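BPT4 GENE 59 helicase assembly protein (Enterobacteria phage T4, PDB 1C1K) loads the replicative helicase onto forked DNA covered by the single-stranded-DNA-binding protein, serving phage replication, recombination and repair. Local coordinates at residues E70-N82 with I90-Y102. Residues are numbered along the deposited sequence; the frame is centred on the assembly and turned at random.
Sequences ELALIFISNLVAN and ISDADALVFYREY
Helices 68-81 and 95-107 of the mainly helical N-terminal region cross nearly at right angles, segments 70-81 and 95-102 at 93° with axes 8.8 Å apart; Tyr99 of the second enters the first as a knob among Glu70, Leu73, Ile74 and Ser77. Ile74 CG1 makes a CH-pi contact over the middle of the Tyr99 ring, 3.4 Å from its centroid, while Leu73 CB lies at the ring edge. Water 1 joins Tyr99 OH to Glu70 OE2; Lys67 N holds Glu70 OE1. Two buried asparagine amides in series tie together the two ends of the connection, which carries helix 83-86. Asn78 ND2 spends its two hydrogens on Ile74 O (2.8 Å) and, almost straight, on Ala95 O (3.0 Å), in the first turn of helix 95-107. Asn78 OD1 accepts from Asn82 ND2 (2.8 Å), which also reaches Ala93 O at 3.2 Å. These bonds fix the rotation of both amides. With CG anti to the backbone N (chi1 -170°), Asn82 lays its amide 14° from parallel to the Phe98 ring and its CB 3.5 Å from that ring's centroid; its OD1, as N-cap of helix 83-86, accepts from Asp84 N. Ser77 CB meets Tyr102 CD2 at 3.6 Å, and Tyr102 OH bonds to Glu159.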
loop_
_atom_site.group_PDB
_atom_site.type_symbol
_atom_site.label_atom_id
_atom_site.label_comp_id
_atom_site.label_asym_id
_atom_site.label_seq_id
_atom_site.Cartn_x
_atom_site.Cartn_y
_atom_site.Cartn_z
ATOM N N GLU A 70 14.521 7.170 -3.535
ATOM C CA GLU A 70 14.732 6.288 -2.393
ATOM C C GLU A 70 13.951 6.810 -1.177
ATOM O O GLU A 70 13.336 6.036 -0.435
ATOM C CB GLU A 70 16.226 6.201 -2.071
ATOM C CG GLU A 70 17.061 5.625 -3.218
ATOM C CD GLU A 70 18.562 5.674 -2.961
ATOM O OE1 GLU A 70 19.095 6.761 -2.636
ATOM O OE2 GLU A 70 19.218 4.618 -3.094
ATOM N N LEU A 71 13.973 8.125 -0.977
ATOM C CA LEU A 71 13.260 8.732 0.142
ATOM C C LEU A 71 11.764 8.445 0.005
ATOM O O LEU A 71 11.105 8.075 0.972
ATOM C CB LEU A 71 13.505 10.245 0.167
ATOM C CG LEU A 71 14.936 10.675 0.523
ATOM C CD1 LEU A 71 15.171 12.127 0.104
ATOM C CD2 LEU A 71 15.162 10.502 2.021
ATOM N N ALA A 72 11.232 8.611 -1.202
ATOM C CA ALA A 72 9.814 8.349 -1.443
ATOM C C ALA A 72 9.465 6.905 -1.084
ATOM O O ALA A 72 8.456 6.645 -0.422
ATOM C CB ALA A 72 9.478 8.614 -2.905
ATOM N N LEU A 73 10.300 5.968 -1.527
ATOM C CA LEU A 73 10.079 4.544 -1.259
ATOM C C LEU A 73 10.152 4.231 0.232
ATOM O O LEU A 73 9.376 3.422 0.738
ATOM C CB LEU A 73 11.103 3.699 -2.023
ATOM C CG LEU A 73 10.904 3.634 -3.541
ATOM C CD1 LEU A 73 11.930 2.697 -4.161
ATOM C CD2 LEU A 73 9.505 3.155 -3.848
ATOM N N ILE A 74 11.093 4.865 0.931
ATOM C CA ILE A 74 11.236 4.658 2.367
ATOM C C ILE A 74 9.919 5.057 3.044
ATOM O O ILE A 74 9.369 4.311 3.851
ATOM C CB ILE A 74 12.378 5.533 2.953
ATOM C CG1 ILE A 74 13.740 4.928 2.612
ATOM C CG2 ILE A 74 12.236 5.646 4.473
ATOM C CD1 ILE A 74 14.903 5.915 2.767
ATOM N N PHE A 75 9.405 6.237 2.708
ATOM C CA PHE A 75 8.172 6.698 3.326
ATOM C C PHE A 75 6.945 5.919 2.887
ATOM O O PHE A 75 6.111 5.580 3.726
ATOM C CB PHE A 75 7.986 8.195 3.078
ATOM C CG PHE A 75 9.056 9.041 3.717
ATOM C CD1 PHE A 75 9.596 10.130 3.042
ATOM C CD2 PHE A 75 9.555 8.724 4.982
ATOM C CE1 PHE A 75 10.619 10.890 3.613
ATOM C CE2 PHE A 75 10.576 9.476 5.563
ATOM C CZ PHE A 75 11.111 10.564 4.873
ATOM N N ILE A 76 6.836 5.620 1.595
ATOM C CA ILE A 76 5.688 4.873 1.091
ATOM C C ILE A 76 5.635 3.469 1.696
ATOM O O ILE A 76 4.616 3.071 2.260
ATOM C CB ILE A 76 5.717 4.756 -0.454
ATOM C CG1 ILE A 76 5.505 6.131 -1.086
ATOM C CG2 ILE A 76 4.612 3.813 -0.934
ATOM C CD1 ILE A 76 5.881 6.190 -2.561
ATOM N N SER A 77 6.729 2.723 1.585
ATOM C CA SER A 77 6.760 1.366 2.129
ATOM C C SER A 77 6.353 1.339 3.596
ATOM O O SER A 77 5.533 0.513 4.002
ATOM C CB SER A 77 8.150 0.745 1.962
ATOM O OG SER A 77 9.112 1.397 2.770
ATOM N N ASN A 78 6.909 2.251 4.391
ATOM C CA ASN A 78 6.591 2.310 5.816
ATOM C C ASN A 78 5.156 2.718 6.112
ATOM O O ASN A 78 4.470 2.075 6.906
ATOM C CB ASN A 78 7.530 3.279 6.534
ATOM C CG ASN A 78 8.824 2.626 6.955
ATOM O OD1 ASN A 78 8.909 2.019 8.026
ATOM N ND2 ASN A 78 9.845 2.741 6.113
ATOM N N LEU A 79 4.693 3.791 5.482
ATOM C CA LEU A 79 3.341 4.266 5.742
ATOM C C LEU A 79 2.248 3.340 5.230
ATOM O O LEU A 79 1.104 3.415 5.681
ATOM C CB LEU A 79 3.167 5.674 5.170
ATOM C CG LEU A 79 3.925 6.723 5.988
ATOM C CD1 LEU A 79 4.088 7.991 5.175
ATOM C CD2 LEU A 79 3.167 7.008 7.281
ATOM N N VAL A 80 2.589 2.462 4.295
ATOM C CA VAL A 80 1.594 1.532 3.773
ATOM C C VAL A 80 1.564 0.230 4.566
ATOM O O VAL A 80 0.524 -0.150 5.117
ATOM C CB VAL A 80 1.856 1.161 2.293
ATOM C CG1 VAL A 80 0.982 -0.030 1.897
ATOM C CG2 VAL A 80 1.565 2.338 1.397
ATOM N N ALA A 81 2.716 -0.435 4.635
ATOM C CA ALA A 81 2.833 -1.731 5.300
ATOM C C ALA A 81 3.392 -1.780 6.716
ATOM O O ALA A 81 3.282 -2.811 7.376
ATOM C CB ALA A 81 3.630 -2.673 4.412
ATOM N N ASN A 82 4.002 -0.698 7.190
ATOM C CA ASN A 82 4.539 -0.697 8.550
ATOM C C ASN A 82 3.506 -0.103 9.504
ATOM O O ASN A 82 3.369 1.117 9.611
ATOM C CB ASN A 82 5.849 0.100 8.620
ATOM C CG ASN A 82 6.558 -0.067 9.956
ATOM O OD1 ASN A 82 6.010 -0.650 10.893
ATOM N ND2 ASN A 82 7.777 0.444 10.050
ATOM N N ILE A 90 7.490 8.483 12.222
ATOM C CA ILE A 90 8.390 7.797 11.311
ATOM C C ILE A 90 9.799 7.645 11.871
ATOM O O ILE A 90 10.495 6.682 11.552
ATOM C CB ILE A 90 8.441 8.528 9.939
ATOM C CG1 ILE A 90 9.168 7.662 8.909
ATOM C CG2 ILE A 90 9.119 9.888 10.086
ATOM C CD1 ILE A 90 8.415 6.411 8.537
ATOM N N SER A 91 10.221 8.588 12.711
ATOM C CA SER A 91 11.553 8.523 13.310
ATOM C C SER A 91 11.636 7.482 14.435
ATOM O O SER A 91 12.716 7.233 14.968
ATOM C CB SER A 91 11.954 9.897 13.856
ATOM O OG SER A 91 10.972 10.391 14.746
ATOM N N ASP A 92 10.494 6.891 14.784
ATOM C CA ASP A 92 10.401 5.879 15.845
ATOM C C ASP A 92 10.001 4.517 15.278
ATOM O O ASP A 92 9.896 3.544 16.022
ATOM C CB ASP A 92 9.319 6.258 16.872
ATOM C CG ASP A 92 9.606 7.564 17.599
ATOM O OD1 ASP A 92 10.780 7.824 17.927
ATOM O OD2 ASP A 92 8.642 8.325 17.852
ATOM N N ALA A 93 9.771 4.444 13.971
ATOM C CA ALA A 93 9.315 3.195 13.353
ATOM C C ALA A 93 10.356 2.237 12.800
ATOM O O ALA A 93 9.979 1.253 12.159
ATOM C CB ALA A 93 8.295 3.509 12.252
ATOM N N ASP A 94 11.641 2.495 13.041
ATOM C CA ASP A 94 12.695 1.627 12.514
ATOM C C ASP A 94 12.498 1.572 10.997
ATOM O O ASP A 94 12.650 0.527 10.361
ATOM C CB ASP A 94 12.564 0.222 13.111
ATOM C CG ASP A 94 13.889 -0.507 13.191
ATOM O OD1 ASP A 94 13.874 -1.726 13.473
ATOM O OD2 ASP A 94 14.945 0.134 12.975
ATOM N N ALA A 95 12.172 2.729 10.432
ATOM C CA ALA A 95 11.883 2.878 9.012
ATOM C C ALA A 95 12.897 2.368 7.993
ATOM O O ALA A 95 12.516 1.777 6.984
ATOM C CB ALA A 95 11.565 4.341 8.723
ATOM N N LEU A 96 14.180 2.601 8.228
ATOM C CA LEU A 96 15.178 2.163 7.261
ATOM C C LEU A 96 15.264 0.646 7.191
ATOM O O LEU A 96 15.378 0.069 6.107
ATOM C CB LEU A 96 16.544 2.766 7.598
ATOM C CG LEU A 96 16.943 4.041 6.837
ATOM C CD1 LEU A 96 15.766 4.616 6.052
ATOM C CD2 LEU A 96 17.481 5.061 7.830
ATOM N N VAL A 97 15.203 -0.000 8.350
ATOM C CA VAL A 97 15.256 -1.453 8.390
ATOM C C VAL A 97 14.041 -1.988 7.639
ATOM O O VAL A 97 14.165 -2.861 6.783
ATOM C CB VAL A 97 15.222 -1.969 9.842
ATOM C CG1 VAL A 97 14.865 -3.442 9.863
ATOM C CG2 VAL A 97 16.566 -1.747 10.502
ATOM N N PHE A 98 12.869 -1.441 7.953
ATOM C CA PHE A 98 11.631 -1.874 7.315
ATOM C C PHE A 98 11.670 -1.675 5.806
ATOM O O PHE A 98 11.221 -2.531 5.048
ATOM C CB PHE A 98 10.434 -1.120 7.904
ATOM C CG PHE A 98 9.107 -1.632 7.421
ATOM C CD1 PHE A 98 8.410 -2.587 8.153
ATOM C CD2 PHE A 98 8.569 -1.187 6.216
ATOM C CE1 PHE A 98 7.202 -3.097 7.693
ATOM C CE2 PHE A 98 7.363 -1.687 5.744
ATOM C CZ PHE A 98 6.676 -2.647 6.485
ATOM N N TYR A 99 12.207 -0.540 5.376
ATOM C CA TYR A 99 12.305 -0.214 3.960
ATOM C C TYR A 99 13.210 -1.179 3.195
ATOM O O TYR A 99 12.869 -1.626 2.094
ATOM C CB TYR A 99 12.824 1.216 3.808
ATOM C CG TYR A 99 13.576 1.482 2.526
ATOM C CD1 TYR A 99 12.894 1.695 1.329
ATOM C CD2 TYR A 99 14.962 1.587 2.523
ATOM C CE1 TYR A 99 13.575 2.017 0.159
ATOM C CE2 TYR A 99 15.653 1.906 1.365
ATOM C CZ TYR A 99 14.953 2.127 0.185
ATOM O OH TYR A 99 15.637 2.491 -0.952
ATOM N N ARG A 100 14.369 -1.491 3.769
ATOM C CA ARG A 100 15.296 -2.404 3.114
ATOM C C ARG A 100 14.609 -3.752 2.883
ATOM O O ARG A 100 14.750 -4.360 1.822
ATOM C CB ARG A 100 16.556 -2.580 3.969
ATOM C CG ARG A 100 17.529 -1.408 3.868
ATOM C CD ARG A 100 18.893 -1.722 4.479
ATOM N NE ARG A 100 18.893 -1.591 5.934
ATOM C CZ ARG A 100 18.966 -0.434 6.587
ATOM N NH1 ARG A 100 19.047 0.710 5.916
ATOM N NH2 ARG A 100 18.961 -0.418 7.913
ATOM N N GLU A 101 13.848 -4.205 3.875
ATOM C CA GLU A 101 13.142 -5.472 3.759
ATOM C C GLU A 101 12.024 -5.387 2.721
ATOM O O GLU A 101 11.776 -6.344 1.989
ATOM C CB GLU A 101 12.558 -5.877 5.115
ATOM C CG GLU A 101 12.909 -7.293 5.543
ATOM C CD GLU A 101 11.929 -8.330 5.018
ATOM O OE1 GLU A 101 12.384 -9.369 4.489
ATOM O OE2 GLU A 101 10.702 -8.107 5.139
ATOM N N TYR A 102 11.362 -4.235 2.646
ATOM C CA TYR A 102 10.263 -4.052 1.701
ATOM C C TYR A 102 10.659 -3.871 0.232
ATOM O O TYR A 102 9.909 -4.273 -0.661
ATOM C CB TYR A 102 9.381 -2.880 2.138
ATOM C CG TYR A 102 7.913 -3.083 1.820
ATOM C CD1 TYR A 102 7.099 -3.847 2.657
ATOM C CD2 TYR A 102 7.338 -2.510 0.683
ATOM C CE1 TYR A 102 5.743 -4.035 2.375
ATOM C CE2 TYR A 102 5.981 -2.691 0.390
ATOM C CZ TYR A 102 5.188 -3.453 1.244
ATOM O OH TYR A 102 3.838 -3.611 0.986
HETATM O O HOH W 1 18.219 2.656 -0.936
#